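Long-range contacts in kallistatin (Homo sapiens, PDB 6F4V), which inhibits tissue kallikrein, a serine protease, by forming an equimolar, highly stable complex with it as its own reactive site is cleaved: residues His50-Ile55 and Gly291-Leu295; Asp158-Val164 and Thr335-Phe341; Glu174-Ile178 and Met200-His206; Pro216-Leu220 and Phe231-Asn236. One frame throughout, in Å; residues are numbered along the deposited sequence.

Contact 1: His50-Ile55 and Gly291-Leu295; sequences HSRSQI and GFTDL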
# COMPACT_ATOMS: atom_id res chain seq x y z
N HIS A 50 -5.18 26.32 4.74
CA HIS A 50 -4.28 25.53 5.58
C HIS A 50 -4.56 24.03 5.49
O HIS A 50 -3.62 23.23 5.56
CB HIS A 50 -4.38 25.96 7.06
CG HIS A 50 -5.67 25.56 7.74
ND1 HIS A 50 -6.87 26.24 7.57
CD2 HIS A 50 -5.95 24.54 8.61
CE1 HIS A 50 -7.81 25.67 8.31
NE2 HIS A 50 -7.29 24.63 8.94
N SER A 51 -5.82 23.64 5.40
CA SER A 51 -6.14 22.20 5.42
C SER A 51 -5.56 21.46 4.21
O SER A 51 -5.17 20.30 4.32
CB SER A 51 -7.65 21.98 5.49
OG SER A 51 -8.17 22.45 6.75
N ARG A 52 -5.55 22.13 3.07
CA ARG A 52 -5.03 21.58 1.82
C ARG A 52 -3.52 21.34 1.93
O ARG A 52 -3.03 20.24 1.69
CB ARG A 52 -5.35 22.55 0.69
CG ARG A 52 -5.15 22.02 -0.73
CD ARG A 52 -5.53 23.15 -1.69
NE ARG A 52 -5.63 22.74 -3.08
CZ ARG A 52 -6.75 22.53 -3.78
NH1 ARG A 52 -7.96 22.62 -3.23
NH2 ARG A 52 -6.65 22.17 -5.07
N SER A 53 -2.79 22.36 2.37
CA SER A 53 -1.33 22.22 2.49
C SER A 53 -0.95 21.21 3.58
O SER A 53 -0.01 20.44 3.40
CB SER A 53 -0.63 23.57 2.70
OG SER A 53 -1.08 24.18 3.88
N GLN A 54 -1.70 21.18 4.68
CA GLN A 54 -1.43 20.22 5.75
C GLN A 54 -1.64 18.76 5.31
O GLN A 54 -0.91 17.92 5.76
CB GLN A 54 -2.26 20.54 6.99
CG GLN A 54 -1.76 21.84 7.63
CD GLN A 54 -2.00 21.95 9.09
OE1 GLN A 54 -1.71 21.02 9.86
NE2 GLN A 54 -2.42 23.15 9.53
N ILE A 55 -2.60 18.49 4.44
CA ILE A 55 -2.76 17.09 3.98
C ILE A 55 -1.53 16.72 3.15
O ILE A 55 -0.93 15.65 3.36
CB ILE A 55 -4.04 16.88 3.14
CG1 ILE A 55 -5.29 16.99 4.00
CG2 ILE A 55 -4.01 15.53 2.43
CD1 ILE A 55 -6.53 17.23 3.13
N GLY A 291 0.78 13.50 11.03
CA GLY A 291 0.66 14.85 10.50
C GLY A 291 -0.73 15.31 10.09
O GLY A 291 -0.87 16.41 9.54
N PHE A 292 -1.76 14.49 10.35
CA PHE A 292 -3.10 14.79 9.85
C PHE A 292 -4.05 15.26 10.96
O PHE A 292 -5.26 15.06 10.86
CB PHE A 292 -3.68 13.58 9.11
CG PHE A 292 -2.86 13.19 7.89
CD1 PHE A 292 -1.72 12.42 8.04
CD2 PHE A 292 -3.21 13.63 6.64
CE1 PHE A 292 -0.95 12.05 6.94
CE2 PHE A 292 -2.45 13.26 5.53
CZ PHE A 292 -1.34 12.47 5.68
N THR A 293 -3.52 15.90 12.00
CA THR A 293 -4.40 16.40 13.07
C THR A 293 -5.43 17.41 12.55
O THR A 293 -6.59 17.33 12.94
CB THR A 293 -3.60 17.03 14.21
OG1 THR A 293 -2.70 18.01 13.66
CG2 THR A 293 -2.84 15.98 14.92
N ASP A 294 -5.04 18.31 11.65
CA ASP A 294 -5.99 19.28 11.11
C ASP A 294 -7.16 18.60 10.43
O ASP A 294 -8.32 18.92 10.72
CB ASP A 294 -5.35 20.28 10.15
CG ASP A 294 -6.39 21.23 9.53
OD1 ASP A 294 -6.77 22.18 10.25
OD2 ASP A 294 -6.82 21.01 8.36
N LEU A 295 -6.86 17.67 9.53
CA LEU A 295 -7.91 17.04 8.73
C LEU A 295 -8.99 16.36 9.57
O LEU A 295 -10.19 16.38 9.22
CB LEU A 295 -7.30 16.03 7.72
CG LEU A 295 -8.30 15.21 6.90
CD1 LEU A 295 -9.18 16.14 6.07
CD2 LEU A 295 -7.61 14.22 5.97
O HOH W 1 -5.82 19.14 6.78
O HOH W 2 -2.50 18.55 10.07
O HOH W 3 0.72 18.08 7.97

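Contact 2: Asp158-Val164 and Thr335-Phe341; sequences DVLMVLV and TSFAIKF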
# COMPACT_ATOMS: atom_id res chain seq x y z
N ASP A 158 -25.28 10.76 8.61
CA ASP A 158 -25.04 12.15 8.16
C ASP A 158 -23.85 12.29 7.18
O ASP A 158 -23.34 13.39 6.96
CB ASP A 158 -24.83 13.06 9.39
CG ASP A 158 -23.76 12.54 10.36
OD1 ASP A 158 -23.30 11.39 10.19
OD2 ASP A 158 -23.40 13.27 11.30
N VAL A 159 -23.41 11.18 6.59
CA VAL A 159 -22.38 11.21 5.55
C VAL A 159 -22.99 11.69 4.24
O VAL A 159 -24.10 11.28 3.89
CB VAL A 159 -21.73 9.81 5.39
CG1 VAL A 159 -20.88 9.72 4.12
CG2 VAL A 159 -20.91 9.49 6.62
N LEU A 160 -22.27 12.55 3.52
CA LEU A 160 -22.69 13.04 2.21
C LEU A 160 -21.76 12.65 1.06
O LEU A 160 -22.09 12.87 -0.10
CB LEU A 160 -22.80 14.57 2.26
CG LEU A 160 -23.74 15.14 3.34
CD1 LEU A 160 -23.52 16.65 3.45
CD2 LEU A 160 -25.21 14.81 3.08
N MET A 161 -20.58 12.09 1.38
CA MET A 161 -19.68 11.63 0.33
C MET A 161 -18.72 10.59 0.89
O MET A 161 -18.25 10.72 2.01
CB MET A 161 -18.88 12.81 -0.27
CG MET A 161 -17.98 12.43 -1.43
SD MET A 161 -16.91 13.80 -1.93
CE MET A 161 -15.46 13.45 -0.93
N VAL A 162 -18.43 9.57 0.09
CA VAL A 162 -17.36 8.65 0.41
C VAL A 162 -16.43 8.60 -0.79
O VAL A 162 -16.87 8.32 -1.92
CB VAL A 162 -17.87 7.25 0.76
CG1 VAL A 162 -16.70 6.30 1.00
CG2 VAL A 162 -18.76 7.30 1.98
N LEU A 163 -15.16 8.90 -0.54
CA LEU A 163 -14.10 8.75 -1.52
C LEU A 163 -13.51 7.37 -1.34
O LEU A 163 -13.31 6.92 -0.22
CB LEU A 163 -13.06 9.81 -1.23
CG LEU A 163 -11.78 9.86 -2.02
CD1 LEU A 163 -11.33 11.33 -2.10
CD2 LEU A 163 -10.68 8.97 -1.46
N VAL A 164 -13.23 6.70 -2.46
CA VAL A 164 -12.49 5.46 -2.41
C VAL A 164 -11.46 5.37 -3.51
O VAL A 164 -11.60 5.96 -4.60
CB VAL A 164 -13.38 4.19 -2.45
CG1 VAL A 164 -14.50 4.28 -1.44
CG2 VAL A 164 -13.95 3.95 -3.83
N THR A 335 -8.75 2.10 -0.04
CA THR A 335 -8.84 3.15 0.99
C THR A 335 -10.15 3.87 0.80
O THR A 335 -10.52 4.20 -0.32
CB THR A 335 -7.69 4.18 0.79
OG1 THR A 335 -6.44 3.51 0.86
CG2 THR A 335 -7.74 5.28 1.85
N SER A 336 -10.86 4.09 1.91
CA SER A 336 -12.06 4.92 1.91
C SER A 336 -11.84 6.18 2.76
O SER A 336 -11.02 6.19 3.69
CB SER A 336 -13.24 4.14 2.47
OG SER A 336 -13.11 3.93 3.86
N PHE A 337 -12.60 7.22 2.43
CA PHE A 337 -12.66 8.42 3.26
C PHE A 337 -14.07 9.00 3.19
O PHE A 337 -14.49 9.42 2.12
CB PHE A 337 -11.66 9.47 2.78
CG PHE A 337 -11.43 10.56 3.78
CD1 PHE A 337 -12.30 11.64 3.89
CD2 PHE A 337 -10.38 10.48 4.64
CE1 PHE A 337 -12.05 12.62 4.86
CE2 PHE A 337 -10.14 11.45 5.59
CZ PHE A 337 -10.98 12.51 5.71
N ALA A 338 -14.75 9.06 4.33
CA ALA A 338 -16.12 9.52 4.42
C ALA A 338 -16.14 10.94 4.99
O ALA A 338 -15.34 11.29 5.88
CB ALA A 338 -16.93 8.57 5.28
N ILE A 339 -17.05 11.75 4.44
CA ILE A 339 -17.21 13.15 4.78
C ILE A 339 -18.64 13.32 5.27
O ILE A 339 -19.56 12.85 4.60
CB ILE A 339 -17.07 14.06 3.55
CG1 ILE A 339 -15.74 13.85 2.84
CG2 ILE A 339 -17.25 15.53 3.90
CD1 ILE A 339 -14.57 14.31 3.63
N LYS A 340 -18.81 13.97 6.41
CA LYS A 340 -20.15 14.19 6.98
C LYS A 340 -20.40 15.69 7.19
O LYS A 340 -19.51 16.51 7.00
CB LYS A 340 -20.29 13.44 8.31
CG LYS A 340 -19.39 13.96 9.41
CD LYS A 340 -19.50 13.13 10.66
CE LYS A 340 -18.83 13.86 11.83
NZ LYS A 340 -18.15 12.93 12.75
N PHE A 341 -21.62 16.01 7.60
CA PHE A 341 -21.98 17.40 7.94
C PHE A 341 -22.65 17.47 9.31
O PHE A 341 -22.76 16.49 10.06
CB PHE A 341 -22.86 18.01 6.85
CG PHE A 341 -24.30 17.59 6.93
CD1 PHE A 341 -24.69 16.28 6.63
CD2 PHE A 341 -25.29 18.51 7.29
CE1 PHE A 341 -26.02 15.89 6.70
CE2 PHE A 341 -26.62 18.12 7.36
CZ PHE A 341 -26.99 16.81 7.07
OXT PHE A 341 -23.10 18.55 9.71

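Contact 3: Glu174-Ile178 and Met200-His206; sequences EKPFI and MLQDQEH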
# COMPACT_ATOMS: atom_id res chain seq x y z
N GLU A 174 9.61 -13.67 -12.51
CA GLU A 174 10.55 -14.04 -13.57
C GLU A 174 11.10 -15.46 -13.33
O GLU A 174 11.35 -16.19 -14.29
CB GLU A 174 11.74 -13.09 -13.67
CG GLU A 174 11.39 -11.76 -14.31
CD GLU A 174 11.30 -11.79 -15.82
OE1 GLU A 174 11.18 -10.70 -16.43
OE2 GLU A 174 11.33 -12.88 -16.42
N LYS A 175 11.31 -15.81 -12.06
CA LYS A 175 11.91 -17.10 -11.66
C LYS A 175 10.95 -17.86 -10.72
O LYS A 175 11.08 -17.81 -9.48
CB LYS A 175 13.25 -16.84 -10.98
CG LYS A 175 14.33 -16.24 -11.89
CD LYS A 175 15.41 -15.54 -11.08
CE LYS A 175 16.33 -14.69 -11.96
NZ LYS A 175 17.37 -15.54 -12.57
N PRO A 176 9.96 -18.54 -11.31
CA PRO A 176 8.96 -19.20 -10.49
C PRO A 176 9.44 -20.48 -9.83
O PRO A 176 10.52 -21.01 -10.17
CB PRO A 176 7.84 -19.52 -11.48
CG PRO A 176 8.52 -19.66 -12.81
CD PRO A 176 9.70 -18.71 -12.75
N PHE A 177 8.63 -20.96 -8.89
CA PHE A 177 8.88 -22.17 -8.15
C PHE A 177 8.09 -23.30 -8.82
O PHE A 177 7.08 -23.06 -9.49
CB PHE A 177 8.42 -22.04 -6.69
CG PHE A 177 9.08 -20.92 -5.94
CD1 PHE A 177 8.65 -19.59 -6.09
CD2 PHE A 177 10.11 -21.18 -5.04
CE1 PHE A 177 9.26 -18.56 -5.38
CE2 PHE A 177 10.72 -20.15 -4.34
CZ PHE A 177 10.29 -18.85 -4.51
N ILE A 178 8.56 -24.53 -8.63
CA ILE A 178 7.89 -25.74 -9.14
C ILE A 178 7.04 -26.26 -7.99
O ILE A 178 7.56 -26.59 -6.92
CB ILE A 178 8.94 -26.76 -9.68
CG1 ILE A 178 9.67 -26.16 -10.90
CG2 ILE A 178 8.30 -28.08 -10.09
CD1 ILE A 178 11.08 -26.69 -11.10
N MET A 200 7.86 -23.25 -0.33
CA MET A 200 8.27 -23.38 -1.72
C MET A 200 9.77 -23.49 -1.75
O MET A 200 10.45 -22.96 -0.86
CB MET A 200 7.82 -22.16 -2.56
CG MET A 200 6.38 -21.84 -2.32
SD MET A 200 5.72 -20.57 -3.37
CE MET A 200 6.64 -19.14 -2.71
N LEU A 201 10.29 -24.15 -2.77
CA LEU A 201 11.73 -24.35 -2.92
C LEU A 201 12.15 -24.23 -4.39
O LEU A 201 11.55 -24.83 -5.26
CB LEU A 201 12.12 -25.73 -2.39
CG LEU A 201 13.56 -26.19 -2.63
CD1 LEU A 201 14.52 -25.24 -1.95
CD2 LEU A 201 13.75 -27.63 -2.15
N GLN A 202 13.17 -23.41 -4.65
CA GLN A 202 13.89 -23.43 -5.90
C GLN A 202 15.37 -23.36 -5.59
O GLN A 202 15.75 -22.69 -4.65
CB GLN A 202 13.47 -22.32 -6.90
CG GLN A 202 13.62 -20.89 -6.44
CD GLN A 202 13.25 -19.91 -7.52
OE1 GLN A 202 14.01 -19.69 -8.46
NE2 GLN A 202 12.07 -19.31 -7.40
N ASP A 203 16.18 -24.09 -6.36
CA ASP A 203 17.63 -24.13 -6.14
C ASP A 203 18.50 -24.16 -7.41
O ASP A 203 19.72 -24.31 -7.30
CB ASP A 203 17.97 -25.28 -5.22
CG ASP A 203 17.54 -26.64 -5.78
OD1 ASP A 203 17.15 -26.74 -6.95
OD2 ASP A 203 17.55 -27.61 -5.01
N GLN A 204 17.92 -23.96 -8.58
CA GLN A 204 18.70 -23.98 -9.82
C GLN A 204 18.98 -22.60 -10.39
O GLN A 204 19.81 -22.47 -11.29
CB GLN A 204 18.02 -24.88 -10.89
CG GLN A 204 17.54 -26.25 -10.40
CD GLN A 204 18.63 -27.21 -9.96
OE1 GLN A 204 18.71 -28.32 -10.47
NE2 GLN A 204 19.46 -26.81 -9.01
N GLU A 205 18.31 -21.57 -9.86
CA GLU A 205 18.37 -20.25 -10.46
C GLU A 205 19.37 -19.36 -9.75
O GLU A 205 19.66 -19.56 -8.58
CB GLU A 205 17.01 -19.58 -10.39
CG GLU A 205 15.91 -20.34 -11.09
CD GLU A 205 16.14 -20.43 -12.57
OE1 GLU A 205 16.28 -19.36 -13.21
OE2 GLU A 205 16.20 -21.56 -13.09
N HIS A 206 19.91 -18.38 -10.48
CA HIS A 206 20.62 -17.26 -9.86
C HIS A 206 19.59 -16.27 -9.36
O HIS A 206 18.56 -16.10 -9.99
CB HIS A 206 21.55 -16.57 -10.85
CG HIS A 206 22.85 -17.27 -11.06
ND1 HIS A 206 22.94 -18.63 -11.29
CD2 HIS A 206 24.13 -16.81 -11.06
CE1 HIS A 206 24.21 -18.97 -11.42
NE2 HIS A 206 24.95 -17.89 -11.29
O HOH W 4 12.77 -20.39 -11.33
O HOH W 5 8.10 -24.93 -4.65
O HOH W 6 11.17 -24.81 -7.87

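Contact 4: Pro216-Leu220 and Phe231-Asn236; sequences PCSVL and FFILPN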
# COMPACT_ATOMS: atom_id res chain seq x y z
N PRO A 216 21.95 -6.63 10.68
CA PRO A 216 21.69 -8.06 10.89
C PRO A 216 20.54 -8.58 10.01
O PRO A 216 19.48 -8.95 10.51
CB PRO A 216 21.37 -8.13 12.41
CG PRO A 216 20.73 -6.81 12.69
CD PRO A 216 21.48 -5.82 11.82
N CYS A 217 20.77 -8.66 8.70
CA CYS A 217 19.75 -9.15 7.78
C CYS A 217 20.35 -9.55 6.46
O CYS A 217 21.49 -9.20 6.15
CB CYS A 217 18.65 -8.08 7.55
SG CYS A 217 19.15 -6.63 6.59
N SER A 218 19.58 -10.36 5.72
CA SER A 218 19.79 -10.58 4.31
C SER A 218 18.65 -9.96 3.51
O SER A 218 17.56 -9.76 4.02
CB SER A 218 19.88 -12.08 4.03
OG SER A 218 20.97 -12.68 4.73
N VAL A 219 18.90 -9.67 2.25
CA VAL A 219 17.92 -9.05 1.37
C VAL A 219 17.93 -9.79 0.04
O VAL A 219 18.99 -10.00 -0.55
CB VAL A 219 18.25 -7.55 1.15
CG1 VAL A 219 17.23 -6.87 0.24
CG2 VAL A 219 18.35 -6.82 2.49
N LEU A 220 16.75 -10.20 -0.40
CA LEU A 220 16.51 -10.85 -1.69
C LEU A 220 15.67 -9.91 -2.50
O LEU A 220 14.65 -9.42 -1.98
CB LEU A 220 15.73 -12.15 -1.46
CG LEU A 220 15.16 -12.86 -2.70
CD1 LEU A 220 16.26 -13.29 -3.67
CD2 LEU A 220 14.37 -14.07 -2.27
N PHE A 231 11.26 -6.80 -2.68
CA PHE A 231 12.30 -7.07 -1.72
C PHE A 231 11.73 -7.87 -0.56
O PHE A 231 10.75 -7.43 0.09
CB PHE A 231 12.90 -5.77 -1.20
CG PHE A 231 13.51 -4.91 -2.26
CD1 PHE A 231 12.71 -4.11 -3.05
CD2 PHE A 231 14.88 -4.90 -2.46
CE1 PHE A 231 13.25 -3.32 -4.04
CE2 PHE A 231 15.45 -4.08 -3.44
CZ PHE A 231 14.63 -3.32 -4.24
N PHE A 232 12.35 -9.02 -0.29
CA PHE A 232 12.11 -9.80 0.88
C PHE A 232 13.34 -9.62 1.78
O PHE A 232 14.46 -10.01 1.42
CB PHE A 232 11.91 -11.28 0.54
CG PHE A 232 10.63 -11.60 -0.21
CD1 PHE A 232 9.39 -11.44 0.38
CD2 PHE A 232 10.67 -12.07 -1.52
CE1 PHE A 232 8.22 -11.78 -0.30
CE2 PHE A 232 9.51 -12.39 -2.20
CZ PHE A 232 8.29 -12.23 -1.60
N ILE A 233 13.11 -9.00 2.94
CA ILE A 233 14.16 -8.65 3.88
C ILE A 233 14.01 -9.56 5.07
O ILE A 233 12.96 -9.63 5.69
CB ILE A 233 14.07 -7.18 4.29
CG1 ILE A 233 14.23 -6.32 3.03
CG2 ILE A 233 15.16 -6.85 5.29
CD1 ILE A 233 13.27 -5.16 2.99
N LEU A 234 15.09 -10.29 5.33
CA LEU A 234 15.10 -11.35 6.33
C LEU A 234 16.01 -10.98 7.49
O LEU A 234 17.21 -11.20 7.40
CB LEU A 234 15.59 -12.63 5.66
CG LEU A 234 15.54 -13.89 6.53
CD1 LEU A 234 14.13 -14.19 7.00
CD2 LEU A 234 16.10 -15.06 5.74
N PRO A 235 15.45 -10.40 8.58
CA PRO A 235 16.30 -10.11 9.73
C PRO A 235 16.79 -11.42 10.34
O PRO A 235 16.10 -12.45 10.26
CB PRO A 235 15.36 -9.35 10.67
CG PRO A 235 14.26 -8.83 9.79
CD PRO A 235 14.07 -9.96 8.83
N ASN A 236 17.98 -11.39 10.91
CA ASN A 236 18.48 -12.53 11.68
C ASN A 236 17.48 -12.76 12.83
O ASN A 236 16.73 -11.85 13.22
CB ASN A 236 19.88 -12.25 12.24
CG ASN A 236 20.92 -12.02 11.17
OD1 ASN A 236 20.72 -12.33 9.98
ND2 ASN A 236 22.05 -11.48 11.58
O HOH W 7 22.19 -12.14 7.28

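Contact 1: His50-Ile55 and Gly291-Leu295
Asp294, its chi1 in the t rotamer, reaches from the irregular segment Gly291-Leu295 to helix 49-58 and holds two side chains there. Asp294 OD2 accepts a short hydrogen bond from Ser51 OG (2.5 Å), while Asp294 OD1 takes a weak one from His50 NE2 (2.8 Å), the p rotamer of His50 bringing the ring edge to the carboxylate. Ser51 OG also accepts from the backbone of Asp301, so the serine bridges two parts of this loop. Gln54, extended in m,t, lays its amide beside Asp294; water 2 links Gln54 OE1 with Gly291 O and Asp294 N. Water 3 joins Gln54 O to Gly291 O, and water 1 connects Ser51 O with Asp294 OD2. On the buried side, Ile55 CG2 meets Phe292 CE2 at 4.1 Å and Ile55 CD1 meets Leu295 CD1 at 4.1 Å, where Leu295 also packs on Tyr40 and Leu43 of helix 33-44. The polar, hydrated edge joins loop and helix through one carboxylate and two donors; the apolar patch continues onto helix 33-44.

Contact 2: Asp158-Val164 and Thr335-Phe341
Phe341, the last residue, brings its ring against Leu160, with Phe341 CD1 3.4 Å from Leu160 CD1, while its backbone N donates to Asp158 O (3.2 Å). From there the strands run antiparallel, their axes 4.5 Å apart at an angle of 164°. Ile339 O receives Leu160 N at 2.9 Å and, weakly, Met161 N at 3.5 Å: two residues facing one, a classic beta bulge, made possible by the near-helical psi of Leu160 (-10°). It shifts the register by one between the Val159-Lys340 and Met161-Ile339 pairs. Beyond it the ladder is regular, with Ile339 N to Met161 O at 2.9 Å and Leu163 and Phe337 exchanging two bonds of 2.8 Å (Leu163 N to Phe337 O, Phe337 N to Leu163 O). Strand 328-340 is the reactive-centre loop of the cleaved serpin, inserted into the large sheet between strands 159-172 and 312-324. Met161, Leu163, Phe337 and Ile339 occupy one face, with Met161 CE 3.8 Å from Ile339 CG1; helix 33-44 covers part of it, the ring of Tyr40 standing nearly perpendicular to that of Phe337. Val162, Val164, Ser336 and Ala338 lie on the other, where Val162 CG2 touches Ala338 CB at 4.0 Å and Phe126 packs on Val162. At the inner end, Thr335 OG1 is hydrogen-bonded to Ser35 and His318.

Contact 3: Glu174-Ile178 and Met200-His206
Two direct hydrogen bonds tie the segments together, each from a side chain to a backbone carbonyl. Gln202 NE2 donates to Lys175 O (2.7 Å), and Lys175 NZ donates to His206 O (2.9 Å) while also bonding Tyr265. Water-mediated links follow: water 4 donates to Pro176 O and to Gln202 OE1, which His207 also engages, and waters 5 and 6 connect Ile178 O with Leu201 N and Ile178 N with Leu201 O. Lys175 NZ stands 4.0 Å from Glu205 OE1, beyond a salt bridge. The main packing element is Phe177, whose ring is sandwiched. Over one face lies Gln202 NE2, 3.4 Å from Phe177 CZ; over the other Met200 makes a CH-pi contact through CB, 4.0 Å from the ring centroid, and a Met-aromatic contact through SD, 4.4 Å from that centroid. Trp173 meets Phe177 edge-to-face, and Glu326 pairs with its backbone, placing the cluster in the region known in serpins as the breach, where the reactive-centre loop starts to enter the large sheet.

Contact 4: Pro216-Leu220 and Phe231-Asn236
Leu220, Phe232 and Pro216 give up the most surface to this antiparallel pairing of strands 217-223 and 228-235, the two arms of a beta hairpin. Leu220 and Phe232 form a hydrogen-bonded pair, with Leu220 N to Phe232 O and Phe232 N to Leu220 O both at 2.9 Å. Their side chains emerge on the same face, Leu220 CD2 4.3 Å from Phe232 CD2, and pack against Leu270 and Leu272 of strand 269-282, so this face of the smaller sheet, sheet B of the serpin fold, rests on the large one. Pro216 marks the opposite end of the ladder: its O accepts from Asn236 N at 2.9 Å, and its CB lies 3.5 Å from Asn236 ND2, while helix 240-244 covers its ring. Between these ends Ser218 and Leu234 exchange two bonds (Ser218 N to Leu234 O 3.0 Å, Leu234 N to Ser218 O 2.8 Å), and water 7 links Ser218 OG, itself bonded to His211, with Asn236 OD1. Cys217, Val219 and Ile233 line the other face, where Val219 CG1 and Ile233 CG1 touch at 4.1 Å beneath Trp255. Phe231, Phe232 and Ile233 also pair antiparallel with a strand of a neighbouring kallistatin chain. This is a backbone-bonded sheet with mostly apolar side chains on both faces, Ser218 being the polar exception, whose outer strand spends its other backbone polar atoms on the second chain.

In the fold
The four contacts gather at two ends of the molecule. Contacts 1 and 2 touch, Leu295 CD2 lying 3.8 Å from Phe337 CE2, so the loop Gly291-Leu295 packs on the inserted strand. Contacts 3 and 4, about 18 Å apart between centres, lie across the chain's centre from contact 2, although contact 3 reaches the same large sheet, about 45 Å from contact 2 between centres. The side chain of Cys217 (contact 4) is about 8 Å from a sulfated sugar whose pocket includes Asp212, Arg213 and Tyr214, just before Pro216. The sodium ion, bound by Tyr224 and Gly226 in contact 4's hairpin turn, lies about 10 Å from the side chain of Lys175 and 12 Å from that of Phe231.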